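Local atomic coordinates of salmonella typhimurium DB7155 bacteriophage DET7 tailspike (Bacteriophage, PDB entry 2V5I), a protein that binds and hydrolyses the O-antigen of Salmonella as the trimeric, beta-helical receptor-binding tailspike of bacteriophage Det7. Residues A[516-521]-A[533-537]; A[539-543]-A[554-558]. All blocks are in the same frame, centred on the assembly; numbering follows the deposited sequence.

Contact 1 (A[516-521]-A[533-537]); sequences ISGTVL and SLYLD
The ring of Y535 lies against the loop backbone, with the amide N of L521 over one face, offset toward the rim and 3.8 Å from Y535 CD2. This is the intertwined C-terminal domain of the tailspike, beyond the beta-helix. A loop that follows strand 512-515 folds back onto strand 531-537, and a strand of the second subunit extends the sheet at S533. One bridge, S517 with Y535, ties the two backbones. S517 N donates almost straight to L534 O at 3.1 Å. L534 O also accepts from T511 OG1 of the second subunit, so two donors grip it. S517 O accepts from L536 N. After S517 the loop turns. The S517 hydroxyl donates to T519 O at 2.7 Å and fastens the turn.

The Y535 ring hangs between the backbone N and the carbonyl carbon (chi1 66°), which brings it against this turn. CG of L521 packs on Y535 CB, and its CD1 reaches S533 CB at 3.7 Å. The phenol oxygen of Y535 is bonded to R554 NH1 of the same chain. On I516 two branches share the work. CG2 meets L534 CB at 3.7 Å, while CD1 reaches the branch point of L536. M532 of the third subunit packs on both I516 and L534, so this buried patch belongs to the trimer interface. At the other end a water donates to both G518 O and L536 O and continues the link where direct backbone bonds stop. Beside it, V520 CG2 presses on the carboxylate of D537, 3.4 Å from D537 CG.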
loop_
_atom_site.group_PDB
_atom_site.type_symbol
_atom_site.label_atom_id
_atom_site.label_comp_id
_atom_site.label_asym_id
_atom_site.label_seq_id
_atom_site.Cartn_x
_atom_site.Cartn_y
_atom_site.Cartn_z
ATOM N N ILE A 516 40.576 -31.768 15.312
ATOM C CA ILE A 516 40.837 -32.737 16.362
ATOM C C ILE A 516 41.417 -32.018 17.554
ATOM O O ILE A 516 41.874 -30.868 17.435
ATOM C CB ILE A 516 41.796 -33.840 15.856
ATOM C CG1 ILE A 516 43.214 -33.311 15.662
ATOM C CG2 ILE A 516 41.231 -34.482 14.559
ATOM C CD1 ILE A 516 44.211 -34.402 15.237
ATOM N N SER A 517 41.351 -32.656 18.738
ATOM C CA SER A 517 41.890 -32.038 19.938
ATOM C C SER A 517 43.405 -32.239 19.974
ATOM O O SER A 517 43.907 -33.342 19.767
ATOM C CB SER A 517 41.291 -32.622 21.198
ATOM O OG SER A 517 41.944 -32.098 22.362
ATOM N N GLY A 518 44.142 -31.166 20.230
ATOM C CA GLY A 518 45.586 -31.301 20.321
ATOM C C GLY A 518 46.054 -31.829 21.666
ATOM O O GLY A 518 47.237 -32.103 21.846
ATOM N N THR A 519 45.114 -31.926 22.593
ATOM C CA THR A 519 45.345 -32.449 23.951
ATOM C C THR A 519 44.477 -33.692 24.236
ATOM O O THR A 519 43.482 -33.952 23.564
ATOM C CB THR A 519 44.991 -31.378 25.000
ATOM O OG1 THR A 519 43.640 -30.927 24.809
ATOM C CG2 THR A 519 45.897 -30.168 24.865
ATOM N N VAL A 520 44.854 -34.459 25.253
ATOM C CA VAL A 520 44.106 -35.661 25.601
ATOM C C VAL A 520 42.689 -35.303 26.073
ATOM O O VAL A 520 42.511 -34.490 26.972
ATOM C CB VAL A 520 44.864 -36.482 26.727
ATOM C CG1 VAL A 520 44.053 -37.664 27.140
ATOM C CG2 VAL A 520 46.199 -36.916 26.192
ATOM N N LEU A 521 41.683 -35.883 25.438
ATOM C CA LEU A 521 40.304 -35.563 25.751
ATOM C C LEU A 521 39.851 -36.262 27.004
ATOM O O LEU A 521 40.039 -37.474 27.121
ATOM C CB LEU A 521 39.353 -35.966 24.634
ATOM C CG LEU A 521 39.251 -35.079 23.453
ATOM C CD1 LEU A 521 38.375 -35.768 22.400
ATOM C CD2 LEU A 521 38.707 -33.739 23.839
ATOM N N SER A 533 35.209 -39.087 18.803
ATOM C CA SER A 533 35.979 -37.829 18.766
ATOM C C SER A 533 37.466 -38.150 18.686
ATOM O O SER A 533 37.956 -39.090 19.350
ATOM C CB SER A 533 35.781 -37.082 20.067
ATOM O OG SER A 533 34.425 -36.762 20.225
ATOM N N LEU A 534 38.209 -37.372 17.934
ATOM C CA LEU A 534 39.622 -37.629 17.720
ATOM C C LEU A 534 40.509 -36.669 18.494
ATOM O O LEU A 534 40.160 -35.495 18.748
ATOM C CB LEU A 534 39.951 -37.479 16.208
ATOM C CG LEU A 534 39.316 -38.547 15.313
ATOM C CD1 LEU A 534 39.424 -38.133 13.850
ATOM C CD2 LEU A 534 39.874 -39.925 15.476
ATOM N N TYR A 535 41.657 -37.172 18.907
ATOM C CA TYR A 535 42.605 -36.371 19.672
ATOM C C TYR A 535 44.027 -36.932 19.522
ATOM O O TYR A 535 44.255 -38.088 19.143
ATOM C CB TYR A 535 42.208 -36.309 21.160
ATOM C CG TYR A 535 42.277 -37.618 21.933
ATOM C CD1 TYR A 535 41.216 -38.494 21.954
ATOM C CD2 TYR A 535 43.394 -37.931 22.690
ATOM C CE1 TYR A 535 41.294 -39.687 22.661
ATOM C CE2 TYR A 535 43.481 -39.105 23.439
ATOM C CZ TYR A 535 42.412 -39.972 23.462
ATOM O OH TYR A 535 42.556 -41.149 24.210
ATOM N N LEU A 536 44.982 -36.098 19.888
ATOM C CA LEU A 536 46.401 -36.459 19.915
ATOM C C LEU A 536 46.877 -36.744 21.333
ATOM O O LEU A 536 46.502 -36.042 22.290
ATOM C CB LEU A 536 47.257 -35.298 19.372
ATOM C CG LEU A 536 47.033 -34.946 17.915
ATOM C CD1 LEU A 536 47.747 -33.637 17.559
ATOM C CD2 LEU A 536 47.462 -36.060 17.030
ATOM N N ASP A 537 47.680 -37.792 21.455
ATOM C CA ASP A 537 48.249 -38.165 22.781
ATOM C C ASP A 537 49.630 -38.698 22.505
ATOM O O ASP A 537 49.810 -39.651 21.761
ATOM C CB ASP A 537 47.346 -39.193 23.469
ATOM C CG ASP A 537 47.803 -39.589 24.895
ATOM O OD1 ASP A 537 48.939 -39.304 25.279
ATOM O OD2 ASP A 537 46.974 -40.210 25.608
HETATM O O HOH W 1 48.397 -34.314 23.034
#

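Contact 2 (A[539-543]-A[554-558])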
loop_
_atom_site.group_PDB
_atom_site.type_symbol
_atom_site.label_atom_id
_atom_site.label_comp_id
_atom_site.label_asym_id
_atom_site.label_seq_id
_atom_site.Cartn_x
_atom_site.Cartn_y
_atom_site.Cartn_z
ATOM N N GLY A 539 51.909 -37.739 20.576
ATOM C CA GLY A 539 52.206 -37.734 19.154
ATOM C C GLY A 539 51.433 -38.728 18.284
ATOM O O GLY A 539 51.724 -38.834 17.095
ATOM N N ALA A 540 50.491 -39.473 18.875
ATOM C CA ALA A 540 49.675 -40.465 18.155
ATOM C C ALA A 540 48.252 -39.961 18.032
ATOM O O ALA A 540 47.788 -39.166 18.887
ATOM C CB ALA A 540 49.652 -41.763 18.902
ATOM N N LEU A 541 47.567 -40.452 16.978
ATOM C CA LEU A 541 46.126 -40.221 16.828
ATOM C C LEU A 541 45.342 -41.292 17.556
ATOM O O LEU A 541 45.514 -42.487 17.301
ATOM C CB LEU A 541 45.753 -40.220 15.355
ATOM C CG LEU A 541 44.332 -39.794 15.041
ATOM C CD1 LEU A 541 44.097 -38.307 15.394
ATOM C CD2 LEU A 541 43.966 -40.074 13.552
ATOM N N TRP A 542 44.437 -40.831 18.423
ATOM C CA TRP A 542 43.523 -41.666 19.191
ATOM C C TRP A 542 42.068 -41.277 18.921
ATOM O O TRP A 542 41.750 -40.141 18.551
ATOM C CB TRP A 542 43.798 -41.460 20.664
ATOM C CG TRP A 542 45.049 -42.101 21.182
ATOM C CD1 TRP A 542 46.348 -41.681 20.969
ATOM C CD2 TRP A 542 45.132 -43.274 22.004
ATOM N NE1 TRP A 542 47.209 -42.520 21.635
ATOM C CE2 TRP A 542 46.494 -43.505 22.267
ATOM C CE3 TRP A 542 44.176 -44.148 22.546
ATOM C CZ2 TRP A 542 46.932 -44.568 23.057
ATOM C CZ3 TRP A 542 44.613 -45.211 23.350
ATOM C CH2 TRP A 542 45.974 -45.430 23.551
ATOM N N ALA A 543 41.178 -42.246 19.119
ATOM C CA ALA A 543 39.731 -42.046 19.077
ATOM C C ALA A 543 39.157 -42.287 20.472
ATOM O O ALA A 543 39.457 -43.309 21.114
ATOM C CB ALA A 543 39.041 -43.010 18.092
ATOM N N ARG A 554 38.877 -45.839 24.484
ATOM C CA ARG A 554 39.897 -45.129 23.753
ATOM C C ARG A 554 40.681 -46.119 22.897
ATOM O O ARG A 554 41.149 -47.166 23.389
ATOM C CB ARG A 554 40.873 -44.427 24.716
ATOM C CG ARG A 554 40.212 -43.345 25.544
ATOM C CD ARG A 554 41.049 -42.895 26.754
ATOM N NE ARG A 554 40.265 -41.975 27.578
ATOM C CZ ARG A 554 40.124 -40.671 27.347
ATOM N NH1 ARG A 554 40.751 -40.075 26.329
ATOM N NH2 ARG A 554 39.351 -39.951 28.167
ATOM N N MET A 555 40.792 -45.797 21.621
ATOM C CA MET A 555 41.474 -46.616 20.630
ATOM C C MET A 555 42.562 -45.843 19.905
ATOM O O MET A 555 42.318 -44.761 19.341
ATOM C CB MET A 555 40.468 -47.085 19.559
ATOM C CG MET A 555 39.295 -47.842 20.115
ATOM S SD MET A 555 38.324 -48.677 18.849
ATOM C CE MET A 555 36.820 -49.061 19.742
ATOM N N LYS A 556 43.764 -46.407 19.890
ATOM C CA LYS A 556 44.873 -45.835 19.152
ATOM C C LYS A 556 44.799 -46.193 17.691
ATOM O O LYS A 556 44.710 -47.368 17.350
ATOM C CB LYS A 556 46.178 -46.308 19.722
ATOM C CG LYS A 556 47.359 -45.610 19.200
ATOM C CD LYS A 556 48.595 -46.138 19.863
ATOM C CE LYS A 556 49.824 -45.483 19.369
ATOM N NZ LYS A 556 50.999 -46.248 19.889
ATOM N N LEU A 557 44.845 -45.172 16.836
ATOM C CA LEU A 557 44.635 -45.345 15.369
ATOM C C LEU A 557 45.917 -45.304 14.560
ATOM O O LEU A 557 45.978 -45.862 13.475
ATOM C CB LEU A 557 43.676 -44.302 14.823
ATOM C CG LEU A 557 42.277 -44.174 15.466
ATOM C CD1 LEU A 557 41.331 -43.355 14.573
ATOM C CD2 LEU A 557 41.688 -45.538 15.729
ATOM N N SER A 558 46.914 -44.567 15.058
ATOM C CA SER A 558 48.210 -44.538 14.365
ATOM C C SER A 558 49.139 -45.573 14.938
ATOM O O SER A 558 48.831 -46.209 15.939
ATOM C CB SER A 558 48.773 -43.144 14.419
ATOM O OG SER A 558 48.960 -42.709 15.741
#
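W542 spreads its indole over K556, its cross-strand neighbour. K556 CB sits 3.7 Å from the centroid of the six-membered ring and only 7° off its normal, a CH-pi contact over the face. The pair is a non-hydrogen-bonded one in the antiparallel hairpin of strands 540-546 and 552-556, in the C-terminal domain. CG of K556 is anti to the backbone N (chi1 -170°) and the chain stays extended beyond it. The methylenes therefore run on past the indole: CG lies by W542 CE2 and NE1, CD by CZ2, and CE comes within 3.8 Å of A540 CB. A540 O lies at the indole edge, in plane. R554 CB comes near W542 CE3, but its guanidinium leads away to L521 O and to a salt bridge with D523.

A543 and M555 form the next, hydrogen-bonded pair. A543 N donates to M555 O at 2.8 Å and M555 N returns a bond to A543 O. Past K556 the strand ends, and L541 takes over. L541 O accepts from L557 N at 2.8 Å and, weakly, from S558 N. The hydroxyl of S558, turned between its backbone N and carbonyl carbon (chi1 60°), accepts from L541 N at 2.9 Å. On the face of A543 and M555, CD1 of L557 lies near L541 CD2 and A543 CB, in the buried layer. With its amide committed to L541, L557 has its carbonyl oxygen on a sodium ion shared with L557 O of both other subunits. The hairpin bonds thus probably hold this oxygen in place for a metal shared by the three subunits near the C-terminal end of the spike.

Contacts 1 and 2 lie in series along the chain, centres about 9 Å apart. Both reach one antiparallel sheet, contact 1 through strand 531-537 and contact 2 through strands 540-546 and 552-556. Strand 540-546 is its middle strand. Y535 O and W542 N are 2.8 Å apart, a probable hydrogen bond between neighbouring strands, and the rings of these two residues meet with planes at about 20°. R554 of contact 2 reaches back: its NH2 is 2.8 Å from L521 O, a probable hydrogen bond. D537 CB packs on W542 CD1. The sodium ion belongs to contact 2, about 5 Å from the side chain of L557; that of L534 in contact 1 is about 10 Å from it.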